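Local structure of N-acetyl-beta-D glucosaminidase (4ZM6) at residues A599-V604 against H610-L615; L576-L581 against Y739-E744; M161-V166 against H638-G643. The protein probably removes terminal N-acetylglucosamine residues as a family 3 glycoside hydrolase and also binds acetyl-CoA in a GCN5-related region thought to acetylate glucosamine. One frame throughout, in Å; residues are numbered along the deposited sequence.

Interaction 1 (A599-V604 against H610-L615); sequences ATQIVV and HGQLML. With ACO (acetyl coenzyme *a), chain C.
Gln601 and Gln612 face each other as a hydrogen-bonded pair of an antiparallel hairpin, and their side chains repeat on one face of the sheet the pairing their backbones make. Gln601 N donates to Gln612 O at 3.1 Å, and Gln612 N returns a bond to Gln601 O at 2.8 Å. The two amides then run side by side in the same direction, their planes turned 42° apart. Gln601 NE2 gives a straight bond of 2.8 Å to Gln612 OE1; the oxygen lies in the donor's amide plane, whereas the nitrogen stands above the acceptor's carbonyl plane. Gln601 reaches this place because CG sits between the backbone N and the carbonyl carbon (chi1 79°), with the chain extended beyond. Both buried amides find further partners: Lys580 N and Tyr653 O for Gln601, Thr652 OG1 for Gln612.

Packing is close toward the acetyl-CoA end. There Met614 and Leu615 both stand opposite Ala599, a classic beta bulge, and Ala599 CB lies 3.8 Å from Met614 CB. The Met614 thioether reaches across to the neighbouring strand, SD resting 3.9 Å from Gln601 CB. Within the bulge, Leu615 CA is 3.4 Å from the acetyl oxygen O of acetyl-CoA, and Leu613 also belongs to that pocket. The far end is more open: Val603 and His610 keep a backbone pair, with Val603 N to His610 O at 2.8 Å, yet their side chains are partly exposed.

This hairpin forms the middle of the GNAT sheet, where strand 646-649 runs parallel to strand 608-618 on its outer side, and helix 627-642 packs on the face that carries Thr600 and Ile602.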
loop_
_atom_site.group_PDB
_atom_site.type_symbol
_atom_site.label_atom_id
_atom_site.label_comp_id
_atom_site.label_asym_id
_atom_site.label_seq_id
_atom_site.Cartn_x
_atom_site.Cartn_y
_atom_site.Cartn_z
ATOM N N ALA A 599 8.143 10.923 15.530
ATOM C CA ALA A 599 6.992 10.356 16.232
ATOM C C ALA A 599 5.752 11.166 15.907
ATOM O O ALA A 599 5.842 12.357 15.619
ATOM C CB ALA A 599 7.234 10.354 17.725
ATOM N N THR A 600 4.593 10.527 16.028
ATOM C CA THR A 600 3.373 10.991 15.375
ATOM C C THR A 600 2.134 10.283 15.932
ATOM O O THR A 600 2.136 9.070 16.116
ATOM C CB THR A 600 3.480 10.758 13.848
ATOM O OG1 THR A 600 3.949 11.950 13.219
ATOM C CG2 THR A 600 2.147 10.369 13.214
ATOM N N GLN A 601 1.079 11.051 16.186
ATOM C CA GLN A 601 -0.203 10.497 16.614
ATOM C C GLN A 601 -1.353 11.336 16.069
ATOM O O GLN A 601 -1.155 12.486 15.675
ATOM C CB GLN A 601 -0.268 10.368 18.149
ATOM C CG GLN A 601 -0.554 11.631 18.955
ATOM C CD GLN A 601 -0.995 11.322 20.387
ATOM O OE1 GLN A 601 -1.066 10.162 20.800
ATOM N NE2 GLN A 601 -1.299 12.366 21.149
ATOM N N ILE A 602 -2.544 10.744 16.022
ATOM C CA ILE A 602 -3.744 11.443 15.567
ATOM C C ILE A 602 -4.821 11.332 16.639
ATOM O O ILE A 602 -5.134 10.236 17.105
ATOM C CB ILE A 602 -4.266 10.882 14.225
ATOM C CG1 ILE A 602 -3.317 11.261 13.091
ATOM C CG2 ILE A 602 -5.662 11.414 13.915
ATOM C CD1 ILE A 602 -3.587 10.532 11.791
ATOM N N VAL A 603 -5.379 12.478 17.013
ATOM C CA VAL A 603 -6.376 12.570 18.073
ATOM C C VAL A 603 -7.590 13.317 17.541
ATOM O O VAL A 603 -7.458 14.209 16.707
ATOM C CB VAL A 603 -5.795 13.308 19.299
ATOM C CG1 VAL A 603 -6.890 13.764 20.254
ATOM C CG2 VAL A 603 -4.802 12.415 20.023
ATOM N N VAL A 604 -8.770 12.950 18.027
ATOM C CA VAL A 604 -10.005 13.624 17.645
ATOM C C VAL A 604 -10.399 14.679 18.689
ATOM O O VAL A 604 -10.492 14.377 19.878
ATOM C CB VAL A 604 -11.148 12.610 17.472
ATOM C CG1 VAL A 604 -12.429 13.324 17.081
ATOM C CG2 VAL A 604 -10.776 11.567 16.427
ATOM N N HIS A 610 -6.959 15.512 14.462
ATOM C CA HIS A 610 -5.825 16.394 14.724
ATOM C C HIS A 610 -4.544 15.584 14.687
ATOM O O HIS A 610 -4.409 14.606 15.420
ATOM C CB HIS A 610 -5.950 17.066 16.094
ATOM C CG HIS A 610 -6.858 18.253 16.109
ATOM N ND1 HIS A 610 -6.447 19.496 16.541
ATOM C CD2 HIS A 610 -8.156 18.390 15.744
ATOM C CE1 HIS A 610 -7.454 20.347 16.445
ATOM N NE2 HIS A 610 -8.501 19.701 15.962
ATOM N N GLY A 611 -3.608 15.990 13.837
ATOM C CA GLY A 611 -2.320 15.331 13.740
ATOM C C GLY A 611 -1.344 16.001 14.676
ATOM O O GLY A 611 -1.219 17.221 14.668
ATOM N N GLN A 612 -0.656 15.211 15.491
ATOM C CA GLN A 612 0.316 15.756 16.416
ATOM C C GLN A 612 1.684 15.220 16.055
ATOM O O GLN A 612 1.876 14.006 15.985
ATOM C CB GLN A 612 -0.045 15.383 17.847
ATOM C CG GLN A 612 -1.435 15.832 18.270
ATOM C CD GLN A 612 -1.637 15.795 19.780
ATOM O OE1 GLN A 612 -0.990 15.021 20.492
ATOM N NE2 GLN A 612 -2.533 16.640 20.278
ATOM N N LEU A 613 2.622 16.133 15.794
ATOM C CA LEU A 613 4.004 15.776 15.518
ATOM C C LEU A 613 4.711 15.750 16.863
ATOM O O LEU A 613 5.160 16.779 17.365
ATOM C CB LEU A 613 4.646 16.773 14.548
ATOM C CG LEU A 613 5.885 16.302 13.773
ATOM C CD1 LEU A 613 6.274 17.307 12.703
ATOM C CD2 LEU A 613 7.064 16.082 14.692
ATOM N N MET A 614 4.791 14.558 17.444
ATOM C CA MET A 614 5.238 14.396 18.825
ATOM C C MET A 614 6.718 14.712 18.963
ATOM O O MET A 614 7.148 15.320 19.940
ATOM C CB MET A 614 4.977 12.963 19.313
ATOM C CG MET A 614 3.512 12.543 19.324
ATOM S SD MET A 614 3.311 10.770 19.617
ATOM C CE MET A 614 3.802 10.667 21.334
ATOM N N LEU A 615 7.499 14.277 17.986
ATOM C CA LEU A 615 8.940 14.454 18.047
ATOM C C LEU A 615 9.535 14.329 16.652
ATOM O O LEU A 615 9.041 13.556 15.825
ATOM C CB LEU A 615 9.557 13.413 18.981
ATOM C CG LEU A 615 11.045 13.551 19.295
ATOM C CD1 LEU A 615 11.291 14.712 20.240
ATOM C CD2 LEU A 615 11.576 12.262 19.898
HETATM N N1A ACO C . 23.337 21.143 1.406
HETATM C C2A ACO C . 23.323 22.368 1.981
HETATM N N3A ACO C . 22.424 22.732 2.923
HETATM C C4A ACO C . 21.472 21.866 3.363
HETATM C C5A ACO C . 21.427 20.516 2.771
HETATM C C6A ACO C . 22.439 20.182 1.742
HETATM N N6A ACO C . 22.453 18.955 1.167
HETATM N N7A ACO C . 20.409 19.873 3.352
HETATM C C8A ACO C . 19.838 20.729 4.239
HETATM N N9A ACO C . 20.466 21.922 4.243
HETATM C C1B ACO C . 20.100 23.083 5.102
HETATM C C2B ACO C . 19.163 24.056 4.392
HETATM O O2B ACO C . 19.617 25.403 4.579
HETATM C C3B ACO C . 17.783 23.822 4.989
HETATM O O3B ACO C . 16.985 25.012 5.132
HETATM P P3B ACO C . 17.167 26.202 6.222
HETATM O O7A ACO C . 16.405 25.735 7.444
HETATM O O8A ACO C . 18.657 26.379 6.399
HETATM O O9A ACO C . 16.511 27.368 5.536
HETATM C C4B ACO C . 18.060 23.102 6.307
HETATM O O4B ACO C . 19.410 22.615 6.268
HETATM C C5B ACO C . 17.076 21.961 6.533
HETATM O O5B ACO C . 17.715 20.991 7.351
HETATM P P1A ACO C . 17.485 19.419 7.153
HETATM O O1A ACO C . 18.833 18.805 6.856
HETATM O O2A ACO C . 16.318 19.130 6.249
HETATM O O3A ACO C . 17.036 19.140 8.668
HETATM P P2A ACO C . 17.994 18.362 9.684
HETATM O O4A ACO C . 18.293 17.006 9.090
HETATM O O5A ACO C . 19.137 19.253 10.078
HETATM O O6A ACO C . 17.000 18.214 10.935
HETATM C CBP ACO C . 16.148 19.158 12.997
HETATM C CCP ACO C . 16.398 19.370 11.514
HETATM C CDP ACO C . 15.174 18.006 13.197
HETATM C CEP ACO C . 15.531 20.426 13.566
HETATM C CAP ACO C . 17.504 18.857 13.640
HETATM O OAP ACO C . 18.247 20.066 13.768
HETATM C C9P ACO C . 17.400 18.184 14.979
HETATM O O9P ACO C . 17.474 16.964 15.033
HETATM N N8P ACO C . 17.254 18.940 16.065
HETATM C C7P ACO C . 17.203 18.332 17.381
HETATM C C6P ACO C . 16.707 19.284 18.456
HETATM C C5P ACO C . 15.239 19.660 18.369
HETATM O O5P ACO C . 14.946 20.736 18.860
HETATM N N4P ACO C . 14.317 18.847 17.827
HETATM C C3P ACO C . 12.890 19.186 17.816
HETATM C C2P ACO C . 12.137 18.652 19.040
HETATM S S1P ACO C . 10.591 19.481 19.325
HETATM C C ACO C . 9.475 18.606 18.461
HETATM O O ACO C . 9.829 17.681 17.751
HETATM C CH3 ACO C . 8.040 19.004 18.585
#

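Interaction 2 (L576-L581 against Y739-E744); sequences LQRAKL and YQHHVE
The backbones stay well apart, the nearest alpha carbons, Arg578 CA and His741 CA, being 11.2 Å from one another, and the distance is spanned by one side chain from each segment. Arg578 belongs to segment 576-581, His741 to helix 736-745. Arg578 is folded at its second and third torsions, which curls the chain and presents one terminal nitrogen to the histidine. Arg578 NH2 comes within 3.2 Å of His741 NE2, the closest approach of the only residue pair in contact across the two segments. The imidazole nitrogen sits at the edge of the guanidinium, near its plane, and His741 CD2 lies in that plane 3.9 Å from Arg578 NH2. The two flat groups are nearly perpendicular, 88° apart, so they meet without stacking. His741 projects across the gap because its CG is anti to the backbone N (chi1 165°), leaving the ring beside the carbonyl carbon.

In the fold this is a surface contact between two acetyltransferase-like regions of one chain: Arg578 falls in the range of the first N-acetyltransferase family match, His741 in that of the second. Tyr653 of the first region also meets the His741 ring edge-to-face, and Tyr778 of the second touches Arg578, which adds to the contact between the regions.

Charge nearby is complementary but distant. Glu744, one helical turn after His741, brings OE1 to 4.7 Å from Arg578 NH2, and a carboxylate at that range would probably give the guanidinium a modest electrostatic pull. Lys580 also extends toward this helix, its NZ remaining 6.4 Å from His741 NE2.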
loop_
_atom_site.group_PDB
_atom_site.type_symbol
_atom_site.label_atom_id
_atom_site.label_comp_id
_atom_site.label_asym_id
_atom_site.label_seq_id
_atom_site.Cartn_x
_atom_site.Cartn_y
_atom_site.Cartn_z
ATOM N N LEU A 576 6.052 6.478 23.234
ATOM C CA LEU A 576 5.831 5.990 21.866
ATOM C C LEU A 576 4.746 4.924 21.737
ATOM O O LEU A 576 3.895 5.012 20.846
ATOM C CB LEU A 576 7.138 5.478 21.262
ATOM C CG LEU A 576 8.240 6.534 21.124
ATOM C CD1 LEU A 576 9.515 5.910 20.578
ATOM C CD2 LEU A 576 7.790 7.700 20.251
ATOM N N GLN A 577 4.755 3.928 22.618
ATOM C CA GLN A 577 3.793 2.829 22.503
ATOM C C GLN A 577 2.348 3.247 22.814
ATOM O O GLN A 577 1.419 2.667 22.267
ATOM C CB GLN A 577 4.217 1.639 23.371
ATOM C CG GLN A 577 5.582 1.044 23.026
ATOM C CD GLN A 577 5.843 0.942 21.530
ATOM O OE1 GLN A 577 6.835 1.483 21.017
ATOM N NE2 GLN A 577 4.956 0.255 20.823
ATOM N N ARG A 578 2.164 4.262 23.657
ATOM C CA ARG A 578 0.825 4.721 24.051
ATOM C C ARG A 578 0.188 5.726 23.077
ATOM O O ARG A 578 -0.988 6.077 23.223
ATOM C CB ARG A 578 0.868 5.350 25.451
ATOM C CG ARG A 578 1.229 4.393 26.576
ATOM C CD ARG A 578 0.143 3.361 26.869
ATOM N NE ARG A 578 -1.128 3.941 27.325
ATOM C CZ ARG A 578 -2.127 3.247 27.881
ATOM N NH1 ARG A 578 -2.028 1.935 28.080
ATOM N NH2 ARG A 578 -3.239 3.863 28.255
ATOM N N ALA A 579 0.959 6.200 22.100
ATOM C CA ALA A 579 0.451 7.159 21.119
ATOM C C ALA A 579 -0.726 6.567 20.363
ATOM O O ALA A 579 -0.659 5.425 19.916
ATOM C CB ALA A 579 1.551 7.557 20.146
ATOM N N LYS A 580 -1.799 7.347 20.239
ATOM C CA LYS A 580 -3.022 6.908 19.565
ATOM C C LYS A 580 -2.869 7.002 18.059
ATOM O O LYS A 580 -2.270 7.950 17.551
ATOM C CB LYS A 580 -4.212 7.777 19.981
ATOM C CG LYS A 580 -4.731 7.537 21.388
ATOM C CD LYS A 580 -6.079 8.224 21.581
ATOM C CE LYS A 580 -6.629 8.026 22.988
ATOM N NZ LYS A 580 -6.792 6.588 23.353
ATOM N N LEU A 581 -3.435 6.036 17.340
ATOM C CA LEU A 581 -3.339 6.018 15.882
ATOM C C LEU A 581 -1.930 6.402 15.471
ATOM O O LEU A 581 -1.727 7.257 14.618
ATOM C CB LEU A 581 -4.344 6.991 15.264
ATOM C CG LEU A 581 -5.812 6.704 15.572
ATOM C CD1 LEU A 581 -6.700 7.780 14.974
ATOM C CD2 LEU A 581 -6.207 5.330 15.064
ATOM N N TYR A 739 -9.324 12.706 31.784
ATOM C CA TYR A 739 -9.916 12.116 32.976
ATOM C C TYR A 739 -10.383 10.694 32.659
ATOM O O TYR A 739 -10.118 9.766 33.425
ATOM C CB TYR A 739 -11.078 12.977 33.488
ATOM C CG TYR A 739 -10.649 14.203 34.281
ATOM C CD1 TYR A 739 -10.353 15.412 33.651
ATOM C CD2 TYR A 739 -10.552 14.151 35.665
ATOM C CE1 TYR A 739 -9.969 16.529 34.385
ATOM C CE2 TYR A 739 -10.172 15.256 36.406
ATOM C CZ TYR A 739 -9.884 16.444 35.769
ATOM O OH TYR A 739 -9.505 17.532 36.532
ATOM N N GLN A 740 -11.047 10.527 31.517
ATOM C CA GLN A 740 -11.496 9.207 31.056
ATOM C C GLN A 740 -10.346 8.216 30.867
ATOM O O GLN A 740 -10.496 7.017 31.121
ATOM C CB GLN A 740 -12.265 9.331 29.738
ATOM C CG GLN A 740 -13.670 9.888 29.892
ATOM C CD GLN A 740 -14.379 10.068 28.565
ATOM O OE1 GLN A 740 -13.739 10.233 27.529
ATOM N NE2 GLN A 740 -15.709 10.042 28.590
ATOM N N HIS A 741 -9.207 8.717 30.405
ATOM C CA HIS A 741 -8.056 7.865 30.138
ATOM C C HIS A 741 -7.527 7.273 31.447
ATOM O O HIS A 741 -7.233 6.077 31.522
ATOM C CB HIS A 741 -6.982 8.660 29.394
ATOM C CG HIS A 741 -5.636 8.014 29.388
ATOM N ND1 HIS A 741 -4.810 8.021 30.490
ATOM C CD2 HIS A 741 -4.957 7.371 28.413
ATOM C CE1 HIS A 741 -3.681 7.401 30.200
ATOM N NE2 HIS A 741 -3.743 6.998 28.943
ATOM N N HIS A 742 -7.428 8.118 32.472
ATOM C CA HIS A 742 -6.976 7.686 33.795
ATOM C C HIS A 742 -7.971 6.712 34.442
ATOM O O HIS A 742 -7.572 5.699 35.014
ATOM C CB HIS A 742 -6.747 8.887 34.715
ATOM C CG HIS A 742 -5.831 9.925 34.141
ATOM N ND1 HIS A 742 -4.767 9.611 33.324
ATOM C CD2 HIS A 742 -5.812 11.272 34.279
ATOM C CE1 HIS A 742 -4.136 10.717 32.977
ATOM N NE2 HIS A 742 -4.749 11.739 33.544
ATOM N N VAL A 743 -9.263 7.008 34.337
ATOM C CA VAL A 743 -10.282 6.112 34.874
ATOM C C VAL A 743 -10.162 4.714 34.268
ATOM O O VAL A 743 -10.353 3.725 34.977
ATOM C CB VAL A 743 -11.707 6.673 34.672
ATOM C CG1 VAL A 743 -12.765 5.596 34.885
ATOM C CG2 VAL A 743 -11.943 7.837 35.622
ATOM N N GLU A 744 -9.831 4.627 32.980
ATOM C CA GLU A 744 -9.658 3.329 32.323
ATOM C C GLU A 744 -8.550 2.532 33.002
ATOM O O GLU A 744 -8.661 1.315 33.125
ATOM C CB GLU A 744 -9.360 3.504 30.834
ATOM C CG GLU A 744 -9.462 2.233 29.999
ATOM C CD GLU A 744 -8.207 1.384 30.038
ATOM O OE1 GLU A 744 -7.087 1.945 30.065
ATOM O OE2 GLU A 744 -8.339 0.139 30.046
#

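Interaction 3 (M161-V166 against H638-G643); sequences MGLAQV and HFREQG
Helix 155-171, from the family 3 glycoside hydrolase region, packs here against the last turns of helix 627-642 from the acetyltransferase region, where Arg640 lies over Leu163 and Ala164. The short helical segments are inclined at 69°, with their axes 10.6 Å apart. Arg640 leaves its backbone with CG anti to N (chi1 -175°), runs out straight, and bends at its third torsion. Its aliphatic part slides past Leu163 in the opposite sense, Arg640 CD reaching 3.8 Å from Leu163 CB. Beyond the bend, the guanidinium is laid over Ala164: the methyl carbon CB stands above the centre of one face, 3.9 Å from Arg640 CZ, and Arg640 NE approaches Ala164 CA to 3.7 Å.

The polar end has its own partner: Arg640 NE makes a salt bridge to Glu167 OE2, one turn beyond Leu163 on the same helix, so a single arginine packs against one part of the helix and pairs with another. Such helix-to-helix packing joins the TIM-barrel-clan region to the GNAT region, two parts of the chain far apart in sequence. Helix 108-125 closes in as well, with Ser108 touching both Ala164 and Arg640.

Glu641 adds a smaller contact at the margin, close to the end of helix 627-642, which a Schellman motif at Gly643 closes. Its chain crosses that of Leu163 at about a right angle, and Glu641 CG meets Leu163 CD2 at 3.9 Å.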
loop_
_atom_site.group_PDB
_atom_site.type_symbol
_atom_site.label_atom_id
_atom_site.label_comp_id
_atom_site.label_asym_id
_atom_site.label_seq_id
_atom_site.Cartn_x
_atom_site.Cartn_y
_atom_site.Cartn_z
ATOM N N MET A 161 3.266 14.432 -4.380
ATOM C CA MET A 161 3.389 15.852 -4.702
ATOM C C MET A 161 2.038 16.439 -5.106
ATOM O O MET A 161 1.734 17.587 -4.783
ATOM C CB MET A 161 4.395 16.070 -5.832
ATOM C CG MET A 161 5.803 15.527 -5.593
ATOM S SD MET A 161 6.748 16.152 -4.185
ATOM C CE MET A 161 6.424 17.882 -4.353
ATOM N N GLY A 162 1.235 15.651 -5.816
ATOM C CA GLY A 162 -0.087 16.085 -6.267
ATOM C C GLY A 162 -1.003 16.467 -5.116
ATOM O O GLY A 162 -1.497 17.596 -5.060
ATOM N N LEU A 163 -1.233 15.517 -4.206
ATOM C CA LEU A 163 -1.999 15.768 -2.976
ATOM C C LEU A 163 -1.568 17.057 -2.296
ATOM O O LEU A 163 -2.404 17.865 -1.899
ATOM C CB LEU A 163 -1.814 14.629 -1.963
ATOM C CG LEU A 163 -2.977 13.671 -1.716
ATOM C CD1 LEU A 163 -3.159 12.694 -2.868
ATOM C CD2 LEU A 163 -2.723 12.921 -0.421
ATOM N N ALA A 164 -0.257 17.224 -2.151
ATOM C CA ALA A 164 0.309 18.352 -1.429
ATOM C C ALA A 164 -0.118 19.679 -2.031
ATOM O O ALA A 164 -0.405 20.625 -1.302
ATOM C CB ALA A 164 1.824 18.253 -1.407
ATOM N N GLN A 165 -0.155 19.740 -3.361
ATOM C CA GLN A 165 -0.494 20.973 -4.073
ATOM C C GLN A 165 -1.996 21.234 -4.066
ATOM O O GLN A 165 -2.423 22.373 -3.897
ATOM C CB GLN A 165 0.039 20.939 -5.508
ATOM C CG GLN A 165 1.552 21.071 -5.601
ATOM C CD GLN A 165 2.007 21.830 -6.839
ATOM O OE1 GLN A 165 1.585 21.532 -7.958
ATOM N NE2 GLN A 165 2.869 22.821 -6.641
ATOM N N VAL A 166 -2.788 20.182 -4.247
ATOM C CA VAL A 166 -4.241 20.277 -4.102
ATOM C C VAL A 166 -4.597 20.829 -2.717
ATOM O O VAL A 166 -5.438 21.716 -2.597
ATOM C CB VAL A 166 -4.920 18.910 -4.309
ATOM C CG1 VAL A 166 -6.388 18.962 -3.905
ATOM C CG2 VAL A 166 -4.778 18.466 -5.761
ATOM N N HIS A 638 1.454 11.608 5.694
ATOM C CA HIS A 638 0.558 10.700 6.402
ATOM C C HIS A 638 -0.681 11.433 6.914
ATOM O O HIS A 638 -1.801 11.014 6.639
ATOM C CB HIS A 638 1.263 10.002 7.565
ATOM C CG HIS A 638 0.327 9.247 8.453
ATOM N ND1 HIS A 638 0.196 9.513 9.799
ATOM C CD2 HIS A 638 -0.569 8.272 8.171
ATOM C CE1 HIS A 638 -0.724 8.715 10.313
ATOM N NE2 HIS A 638 -1.206 7.956 9.346
ATOM N N PHE A 639 -0.473 12.523 7.650
ATOM C CA PHE A 639 -1.578 13.336 8.141
ATOM C C PHE A 639 -2.495 13.731 6.998
ATOM O O PHE A 639 -3.716 13.632 7.105
ATOM C CB PHE A 639 -1.071 14.621 8.792
ATOM C CG PHE A 639 -0.313 14.417 10.076
ATOM C CD1 PHE A 639 -0.714 13.474 11.015
ATOM C CD2 PHE A 639 0.781 15.221 10.368
ATOM C CE1 PHE A 639 -0.009 13.309 12.194
ATOM C CE2 PHE A 639 1.482 15.066 11.551
ATOM C CZ PHE A 639 1.090 14.106 12.462
ATOM N N ARG A 640 -1.887 14.184 5.908
ATOM C CA ARG A 640 -2.616 14.657 4.740
ATOM C C ARG A 640 -3.571 13.593 4.201
ATOM O O ARG A 640 -4.737 13.883 3.941
ATOM C CB ARG A 640 -1.620 15.088 3.658
ATOM C CG ARG A 640 -2.235 15.708 2.419
ATOM C CD ARG A 640 -1.162 16.210 1.469
ATOM N NE ARG A 640 -0.287 17.218 2.085
ATOM C CZ ARG A 640 1.034 17.112 2.257
ATOM N NH1 ARG A 640 1.707 16.032 1.871
ATOM N NH2 ARG A 640 1.697 18.110 2.823
ATOM N N GLU A 641 -3.073 12.368 4.045
ATOM C CA GLU A 641 -3.886 11.244 3.565
ATOM C C GLU A 641 -4.991 10.885 4.546
ATOM O O GLU A 641 -6.087 10.503 4.135
ATOM C CB GLU A 641 -3.017 10.005 3.324
ATOM C CG GLU A 641 -2.051 10.127 2.157
ATOM C CD GLU A 641 -0.985 9.044 2.171
ATOM O OE1 GLU A 641 -0.029 9.146 2.976
ATOM O OE2 GLU A 641 -1.101 8.087 1.375
ATOM N N GLN A 642 -4.693 10.997 5.840
ATOM C CA GLN A 642 -5.661 10.687 6.894
ATOM C C GLN A 642 -6.730 11.759 7.082
ATOM O O GLN A 642 -7.752 11.500 7.714
ATOM C CB GLN A 642 -4.945 10.465 8.231
ATOM C CG GLN A 642 -4.080 9.219 8.273
ATOM C CD GLN A 642 -4.863 7.975 7.922
ATOM O OE1 GLN A 642 -5.858 7.653 8.573
ATOM N NE2 GLN A 642 -4.430 7.278 6.882
ATOM N N GLY A 643 -6.498 12.954 6.551
ATOM C CA GLY A 643 -7.427 14.063 6.733
ATOM C C GLY A 643 -7.246 14.753 8.074
ATOM O O GLY A 643 -8.168 15.394 8.575
#

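All three contacts involve the first acetyltransferase region. Interaction 1 is its central hairpin, nested in sequence inside the loops closed by both others, whereas interactions 2 and 3 carry it outward, to the second acetyltransferase-like region and to the hydrolase region. Their centres lie 13 Å and 16 Å from that of interaction 1 and 27 Å from each other, and along the chain their segments alternate. Each adjoins the hairpin: the backbones of Lys580 and Ile602 are hydrogen-bonded, while Phe639 of helix 627-642 packs on Gly611 and Thr600. The sheet holding the acetyl-CoA pocket residues Leu613 and Leu615 thus lies between two interdomain contacts within the same multidomain chain.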